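Local coordinates for protein synthesis inhibitor I (Hordeum vulgare, PDB 4FBC) that is a barley member of the ribosome-inactivating protein family, inhibitors of protein synthesis, and holds adenosine monophosphate in a pocket of its fold, at residues L39-H44 against A270-L275; G77-I82 against G97-L102; L102-G105 against T111-G114. The protein carries 3 engineered substitutions. All coordinates share one frame; numbering follows the deposited sequence.

Interaction 1. Residues L39-H44 against A270-L275; sequences LRNPAH and AKALEL
An Asx turn headed by N41, set inside a type I beta turn that runs to H44, meets the helix 269-278 near the end of the chain, touching A272 and L275. The amide of N41 works in two directions. Its ND2 reaches the carbonyl O of A272 at 3.3 Å, a weak hydrogen bond whose N-H...O angle is a bent 137°. Its OD1 turns back on its own chain and accepts from the N of A43 at 3.0 Å, with that N lying well above the carbonyl plane of the amide. CG anti to the backbone N (chi1 -178°) places the amide between turn and helix, where ND2 faces A272 and OD1 stays close to A43 N. Asparagine suits the place because it carries acceptor and donor side by side. The turn is completed by the N of H44, 2.9 Å from the O of N41, and P42 fits the position after N41, where its ring restricts the backbone to the phi a type I turn needs. Around the contact, F276 of the same helix also touches N41 and P42, while the buried A272 packs on P54 and F260. On the helix's exposed side K271 and E274 form a salt bridge one turn apart. A second touch is apolar and small: A43 is short enough to let the turn come close to the helix, and its CB stands 3.6 Å from the CB of L275 and equally 3.6 Å from that residue's carbonyl O.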
loop_
_atom_site.group_PDB
_atom_site.type_symbol
_atom_site.label_atom_id
_atom_site.label_comp_id
_atom_site.label_asym_id
_atom_site.label_seq_id
_atom_site.Cartn_x
_atom_site.Cartn_y
_atom_site.Cartn_z
ATOM N N LEU A 39 -0.518 10.326 -4.681
ATOM C CA LEU A 39 0.205 10.308 -3.399
ATOM C C LEU A 39 1.522 11.096 -3.430
ATOM O O LEU A 39 2.070 11.462 -2.381
ATOM C CB LEU A 39 0.501 8.856 -2.973
ATOM C CG LEU A 39 -0.639 7.982 -2.465
ATOM C CD1 LEU A 39 -0.169 6.534 -2.246
ATOM C CD2 LEU A 39 -1.192 8.576 -1.172
ATOM N N ARG A 40 2.028 11.370 -4.628
ATOM C CA ARG A 40 3.412 11.806 -4.797
ATOM C C ARG A 40 3.673 13.205 -4.247
ATOM O O ARG A 40 2.784 14.061 -4.215
ATOM C CB ARG A 40 3.794 11.785 -6.290
ATOM C CG ARG A 40 3.386 13.056 -7.031
ATOM C CD ARG A 40 3.297 12.921 -8.549
ATOM N NE ARG A 40 2.937 14.214 -9.139
ATOM C CZ ARG A 40 1.728 14.783 -9.088
ATOM N NH1 ARG A 40 0.703 14.177 -8.490
ATOM N NH2 ARG A 40 1.533 15.968 -9.664
ATOM N N ASN A 41 4.902 13.423 -3.811
ATOM C CA ASN A 41 5.401 14.771 -3.590
ATOM C C ASN A 41 5.906 15.305 -4.927
ATOM O O ASN A 41 6.961 14.884 -5.406
ATOM C CB ASN A 41 6.535 14.742 -2.559
ATOM C CG ASN A 41 7.084 16.129 -2.250
ATOM O OD1 ASN A 41 6.741 17.101 -2.909
ATOM N ND2 ASN A 41 7.934 16.219 -1.234
ATOM N N PRO A 42 5.179 16.267 -5.521
ATOM C CA PRO A 42 5.584 16.706 -6.865
ATOM C C PRO A 42 6.984 17.332 -6.893
ATOM O O PRO A 42 7.582 17.427 -7.967
ATOM C CB PRO A 42 4.514 17.751 -7.241
ATOM C CG PRO A 42 3.345 17.463 -6.347
ATOM C CD PRO A 42 3.953 16.941 -5.057
ATOM N N ALA A 43 7.500 17.729 -5.724
ATOM C CA ALA A 43 8.819 18.347 -5.608
ATOM C C ALA A 43 9.950 17.355 -5.345
ATOM O O ALA A 43 11.112 17.752 -5.223
ATOM C CB ALA A 43 8.809 19.425 -4.500
ATOM N N HIS A 44 9.619 16.073 -5.243
ATOM C CA HIS A 44 10.630 15.090 -4.861
ATOM C C HIS A 44 10.427 13.747 -5.560
ATOM O O HIS A 44 9.568 12.947 -5.166
ATOM C CB HIS A 44 10.614 14.890 -3.332
ATOM C CG HIS A 44 11.756 14.069 -2.813
ATOM N ND1 HIS A 44 11.744 13.484 -1.564
ATOM C CD2 HIS A 44 12.939 13.738 -3.378
ATOM C CE1 HIS A 44 12.878 12.828 -1.381
ATOM N NE2 HIS A 44 13.622 12.967 -2.464
ATOM N N ALA A 270 11.457 18.425 7.439
ATOM C CA ALA A 270 10.935 19.786 7.322
ATOM C C ALA A 270 11.107 20.364 5.921
ATOM O O ALA A 270 10.185 20.981 5.379
ATOM C CB ALA A 270 11.567 20.711 8.365
ATOM N N LYS A 271 12.282 20.179 5.334
ATOM C CA LYS A 271 12.527 20.745 4.010
ATOM C C LYS A 271 11.688 20.055 2.928
ATOM O O LYS A 271 11.156 20.721 2.043
ATOM C CB LYS A 271 14.019 20.726 3.653
ATOM C CG LYS A 271 14.368 21.639 2.469
ATOM C CD LYS A 271 13.978 23.091 2.786
ATOM C CE LYS A 271 14.402 24.080 1.703
ATOM N NZ LYS A 271 14.267 25.505 2.187
ATOM N N ALA A 272 11.540 18.734 3.001
ATOM C CA ALA A 272 10.732 18.040 1.997
ATOM C C ALA A 272 9.262 18.427 2.106
ATOM O O ALA A 272 8.556 18.488 1.100
ATOM C CB ALA A 272 10.901 16.513 2.110
ATOM N N LEU A 273 8.794 18.697 3.325
ATOM C CA LEU A 273 7.408 19.106 3.499
ATOM C C LEU A 273 7.249 20.540 2.995
ATOM O O LEU A 273 6.209 20.898 2.435
ATOM C CB LEU A 273 6.967 18.973 4.966
ATOM C CG LEU A 273 6.616 17.552 5.433
ATOM C CD1 LEU A 273 6.314 17.531 6.926
ATOM C CD2 LEU A 273 5.418 17.057 4.655
ATOM N N GLU A 274 8.282 21.354 3.186
ATOM C CA GLU A 274 8.270 22.722 2.669
ATOM C C GLU A 274 8.147 22.710 1.149
ATOM O O GLU A 274 7.313 23.429 0.579
ATOM C CB GLU A 274 9.530 23.471 3.097
ATOM C CG GLU A 274 9.716 24.800 2.402
ATOM C CD GLU A 274 10.942 25.530 2.891
ATOM O OE1 GLU A 274 11.694 26.078 2.051
ATOM O OE2 GLU A 274 11.152 25.554 4.121
ATOM N N LEU A 275 8.949 21.874 0.495
ATOM C CA LEU A 275 8.864 21.755 -0.965
ATOM C C LEU A 275 7.518 21.186 -1.422
ATOM O O LEU A 275 6.959 21.644 -2.419
ATOM C CB LEU A 275 10.027 20.930 -1.520
ATOM C CG LEU A 275 11.430 21.457 -1.207
ATOM C CD1 LEU A 275 12.505 20.578 -1.821
ATOM C CD2 LEU A 275 11.618 22.903 -1.650
#

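Interaction 2. Residues G77-I82 against G97-L102; sequences GLTLAI and GTWWEL
W99 reaches with its indole toward T79 and A81, two residues of a strand that is not its neighbour. Strands 78-83 and 99-101 are both antiparallel to strand 89-93, which runs between them in the mixed sheet, and the CA atoms of T79 and W99 are 9.1 Å apart. From CB the side chain sets out with CG beside the backbone N (chi1 -85°), and the pyrrole half of the ring stays on the W99 side of the gap. The benzene half does the touching. W99 CH2 sits 3.9 Å from the T79 CG2 methyl. Beside it in the ring, W99 CZ3 lies 3.6 Å from A81 CB. Both methyls meet the ring obliquely. T79 offers its methyl because CG2 is anti to the backbone N; the side chain of A81 is a single methyl, leaving room for the broad indole. K93 of the strand between touches W99 as well, and pairs by its backbone with T79. The contact is thus mainly carbon on carbon, resting on shape and dispersion, while the directional bonding that spaces the two strands belongs to strand 89-93.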
loop_
_atom_site.group_PDB
_atom_site.type_symbol
_atom_site.label_atom_id
_atom_site.label_comp_id
_atom_site.label_asym_id
_atom_site.label_seq_id
_atom_site.Cartn_x
_atom_site.Cartn_y
_atom_site.Cartn_z
ATOM N N GLY A 77 -19.330 -0.287 -3.243
ATOM C CA GLY A 77 -17.972 -0.737 -3.012
ATOM C C GLY A 77 -17.613 -0.905 -1.550
ATOM O O GLY A 77 -18.229 -0.292 -0.678
ATOM N N LEU A 78 -16.630 -1.763 -1.290
ATOM C CA LEU A 78 -15.981 -1.823 0.016
ATOM C C LEU A 78 -14.986 -0.679 0.091
ATOM O O LEU A 78 -14.126 -0.544 -0.784
ATOM C CB LEU A 78 -15.249 -3.154 0.191
ATOM C CG LEU A 78 -14.266 -3.236 1.362
ATOM C CD1 LEU A 78 -15.007 -3.227 2.697
ATOM C CD2 LEU A 78 -13.381 -4.469 1.250
ATOM N N THR A 79 -15.102 0.164 1.117
ATOM C CA THR A 79 -14.220 1.327 1.221
ATOM C C THR A 79 -13.095 1.033 2.202
ATOM O O THR A 79 -13.340 0.561 3.320
ATOM C CB THR A 79 -14.969 2.609 1.639
ATOM O OG1 THR A 79 -16.057 2.847 0.740
ATOM C CG2 THR A 79 -14.036 3.827 1.608
ATOM N N LEU A 80 -11.868 1.285 1.762
ATOM C CA LEU A 80 -10.686 1.123 2.600
ATOM C C LEU A 80 -10.158 2.496 2.981
ATOM O O LEU A 80 -10.071 3.381 2.133
ATOM C CB LEU A 80 -9.595 0.384 1.824
ATOM C CG LEU A 80 -10.000 -0.927 1.163
ATOM C CD1 LEU A 80 -8.785 -1.585 0.505
ATOM C CD2 LEU A 80 -10.619 -1.856 2.189
ATOM N N ALA A 81 -9.780 2.670 4.247
ATOM C CA ALA A 81 -9.140 3.897 4.696
ATOM C C ALA A 81 -7.641 3.661 4.846
ATOM O O ALA A 81 -7.207 2.830 5.649
ATOM C CB ALA A 81 -9.743 4.360 6.020
ATOM N N ILE A 82 -6.850 4.395 4.069
ATOM C CA ILE A 82 -5.409 4.173 4.001
ATOM C C ILE A 82 -4.668 5.490 4.228
ATOM O O ILE A 82 -5.066 6.529 3.709
ATOM C CB ILE A 82 -5.018 3.575 2.618
ATOM C CG1 ILE A 82 -5.784 2.272 2.359
ATOM C CG2 ILE A 82 -3.522 3.329 2.544
ATOM C CD1 ILE A 82 -5.671 1.753 0.900
ATOM N N GLY A 97 -22.537 0.131 7.024
ATOM C CA GLY A 97 -22.016 1.441 7.377
ATOM C C GLY A 97 -20.983 1.444 8.493
ATOM O O GLY A 97 -20.456 2.494 8.855
ATOM N N THR A 98 -20.682 0.267 9.031
ATOM C CA THR A 98 -19.734 0.161 10.139
ATOM C C THR A 98 -18.288 0.317 9.668
ATOM O O THR A 98 -17.836 -0.414 8.783
ATOM C CB THR A 98 -19.865 -1.194 10.867
ATOM O OG1 THR A 98 -21.195 -1.344 11.377
ATOM C CG2 THR A 98 -18.887 -1.271 12.019
ATOM N N TRP A 99 -17.565 1.264 10.262
ATOM C CA TRP A 99 -16.116 1.347 10.079
ATOM C C TRP A 99 -15.411 0.386 11.029
ATOM O O TRP A 99 -15.617 0.433 12.253
ATOM C CB TRP A 99 -15.613 2.775 10.310
ATOM C CG TRP A 99 -15.701 3.663 9.094
ATOM C CD1 TRP A 99 -16.607 4.658 8.865
ATOM C CD2 TRP A 99 -14.842 3.630 7.942
ATOM N NE1 TRP A 99 -16.369 5.243 7.641
ATOM C CE2 TRP A 99 -15.288 4.635 7.059
ATOM C CE3 TRP A 99 -13.740 2.852 7.579
ATOM C CZ2 TRP A 99 -14.666 4.876 5.827
ATOM C CZ3 TRP A 99 -13.130 3.087 6.358
ATOM C CH2 TRP A 99 -13.591 4.095 5.499
ATOM N N TRP A 100 -14.601 -0.498 10.456
ATOM C CA TRP A 100 -13.789 -1.428 11.222
ATOM C C TRP A 100 -12.355 -0.927 11.202
ATOM O O TRP A 100 -11.890 -0.413 10.187
ATOM C CB TRP A 100 -13.873 -2.828 10.613
ATOM C CG TRP A 100 -15.273 -3.345 10.564
ATOM C CD1 TRP A 100 -16.179 -3.179 9.555
ATOM C CD2 TRP A 100 -15.935 -4.111 11.576
ATOM N NE1 TRP A 100 -17.364 -3.801 9.877
ATOM C CE2 TRP A 100 -17.239 -4.374 11.115
ATOM C CE3 TRP A 100 -15.551 -4.590 12.832
ATOM C CZ2 TRP A 100 -18.163 -5.103 11.866
ATOM C CZ3 TRP A 100 -16.466 -5.317 13.571
ATOM C CH2 TRP A 100 -17.756 -5.568 13.086
ATOM N N GLU A 101 -11.663 -1.046 12.328
ATOM C CA GLU A 101 -10.278 -0.594 12.409
ATOM C C GLU A 101 -9.324 -1.721 12.798
ATOM O O GLU A 101 -9.720 -2.708 13.427
ATOM C CB GLU A 101 -10.145 0.573 13.382
ATOM C CG GLU A 101 -10.536 0.232 14.805
ATOM C CD GLU A 101 -10.494 1.447 15.711
ATOM O OE1 GLU A 101 -9.965 2.504 15.281
ATOM O OE2 GLU A 101 -10.978 1.333 16.856
ATOM N N LEU A 102 -8.061 -1.554 12.419
ATOM C CA LEU A 102 -7.034 -2.560 12.645
ATOM C C LEU A 102 -6.131 -2.166 13.806
ATOM O O LEU A 102 -5.176 -2.881 14.142
ATOM C CB LEU A 102 -6.200 -2.753 11.377
ATOM C CG LEU A 102 -6.997 -3.389 10.245
ATOM C CD1 LEU A 102 -6.317 -3.143 8.902
ATOM C CD2 LEU A 102 -7.126 -4.879 10.506
#

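Interaction 3. Residues L102-G105 against T111-G114; sequences LTPG and TYVG
The phenol ring of Y112 has P104 over one face and the backbone N of G114 over the other. P104 CG stands above the ring centre, 3.6 Å from the centroid and 8° off the normal, a CH-pi contact in which C-H bonds of the proline CG meet the electron-rich face. The two side chains point the same way, with the pyrrolidine laid over the ring, and P104 CD lies 3.6 Å from Y112 CE1. On the opposite face the G114 N is offset toward the rim. The edge faces the peptide between L102 and T103: the carbonyl carbon of L102 lies in the ring plane, and CE1 of Y112 comes within 3.6 Å of L102 O. Y112 CG is anti to the backbone N (chi1 -178°), which carries the ring out over the 102-105 segment. Residues 102-105 begin the connection that leads from strand 99-101 to strand 111-112, parallel neighbours at one border of the mixed sheet of this ribosome-inactivating protein. A water spans the same gap, donating to L102 O at 2.9 Å and bonded to the OH of Y112 at 3.1 Å. The CB of T103 points away from the 111-114 segment, and its OG1 bonds to E90, a residue of the adenosine monophosphate pocket. The L102 side chain is about 5 Å from the bound adenosine monophosphate. G114 has a positive phi, which glycine accommodates. Further inside, leucine and valine suit a buried place where branched carbon chains can pack: L102 and V113 lie side by side, CD2 of L102 3.7 Å from CG1 of V113, and that CG1 sits between the backbone N and the carbonyl carbon (chi1 74°).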
loop_
_atom_site.group_PDB
_atom_site.type_symbol
_atom_site.label_atom_id
_atom_site.label_comp_id
_atom_site.label_asym_id
_atom_site.label_seq_id
_atom_site.Cartn_x
_atom_site.Cartn_y
_atom_site.Cartn_z
ATOM N N LEU A 102 -8.061 -1.554 12.419
ATOM C CA LEU A 102 -7.034 -2.560 12.645
ATOM C C LEU A 102 -6.131 -2.166 13.806
ATOM O O LEU A 102 -5.176 -2.881 14.142
ATOM C CB LEU A 102 -6.200 -2.753 11.377
ATOM C CG LEU A 102 -6.997 -3.389 10.245
ATOM C CD1 LEU A 102 -6.317 -3.143 8.902
ATOM C CD2 LEU A 102 -7.126 -4.879 10.506
ATOM N N THR A 103 -6.446 -1.025 14.411
ATOM C CA THR A 103 -5.738 -0.537 15.593
ATOM C C THR A 103 -6.787 -0.025 16.575
ATOM O O THR A 103 -7.581 0.841 16.225
ATOM C CB THR A 103 -4.784 0.622 15.233
ATOM O OG1 THR A 103 -3.819 0.185 14.262
ATOM C CG2 THR A 103 -4.051 1.117 16.476
ATOM N N PRO A 104 -6.810 -0.573 17.802
ATOM C CA PRO A 104 -7.835 -0.153 18.769
ATOM C C PRO A 104 -7.678 1.324 19.131
ATOM O O PRO A 104 -6.569 1.753 19.462
ATOM C CB PRO A 104 -7.550 -1.035 19.992
ATOM C CG PRO A 104 -6.764 -2.224 19.450
ATOM C CD PRO A 104 -5.943 -1.643 18.329
ATOM N N GLY A 105 -8.760 2.092 19.034
ATOM C CA GLY A 105 -8.751 3.488 19.437
ATOM C C GLY A 105 -8.208 4.493 18.433
ATOM O O GLY A 105 -8.114 5.680 18.743
ATOM N N THR A 111 -15.034 0.332 14.979
ATOM C CA THR A 111 -15.099 -0.884 15.788
ATOM C C THR A 111 -13.871 -1.741 15.495
ATOM O O THR A 111 -13.607 -2.079 14.338
ATOM C CB THR A 111 -16.381 -1.682 15.458
ATOM O OG1 THR A 111 -17.530 -0.876 15.745
ATOM C CG2 THR A 111 -16.455 -2.976 16.266
ATOM N N TYR A 112 -13.111 -2.089 16.530
ATOM C CA TYR A 112 -11.907 -2.897 16.345
ATOM C C TYR A 112 -12.262 -4.280 15.814
ATOM O O TYR A 112 -13.145 -4.958 16.358
ATOM C CB TYR A 112 -11.110 -2.998 17.651
ATOM C CG TYR A 112 -9.820 -3.782 17.529
ATOM C CD1 TYR A 112 -8.848 -3.423 16.597
ATOM C CD2 TYR A 112 -9.569 -4.876 18.353
ATOM C CE1 TYR A 112 -7.672 -4.133 16.481
ATOM C CE2 TYR A 112 -8.391 -5.594 18.249
ATOM C CZ TYR A 112 -7.444 -5.216 17.308
ATOM O OH TYR A 112 -6.266 -5.917 17.194
ATOM N N VAL A 113 -11.585 -4.698 14.742
ATOM C CA VAL A 113 -11.930 -5.949 14.067
ATOM C C VAL A 113 -11.487 -7.217 14.814
ATOM O O VAL A 113 -11.984 -8.323 14.538
ATOM C CB VAL A 113 -11.395 -5.960 12.608
ATOM C CG1 VAL A 113 -9.891 -6.153 12.587
ATOM C CG2 VAL A 113 -12.091 -7.044 11.785
ATOM N N GLY A 114 -10.570 -7.064 15.765
ATOM C CA GLY A 114 -10.109 -8.195 16.555
ATOM C C GLY A 114 -8.656 -8.594 16.353
ATOM O O GLY A 114 -8.135 -9.452 17.075
HETATM O O HOH W 1 -3.948 -3.975 16.589
#

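How the interactions relate
Interactions 2 and 3 belong to one sheet and share L102: T111 N meets W99 O at 2.8 Å and T111 O meets E101 N at 3.0 Å, probable hydrogen bonds joining strands 99-101 and 111-112. Interaction 2 reaches across a strand by apolar contact alone, whereas interaction 3, at the sheet's border, adds a water bridge and a proline over a tyrosine face, and runs from the buried L102-V113 pair out to the exposed P104. Interaction 1 stands apart, its centre about 28 and 31 Å from the other two centres; there a turn meets a late helix through a weak polar bond and one methyl. All three are partly buried, and both others lie within the sequence span that interaction 1 closes.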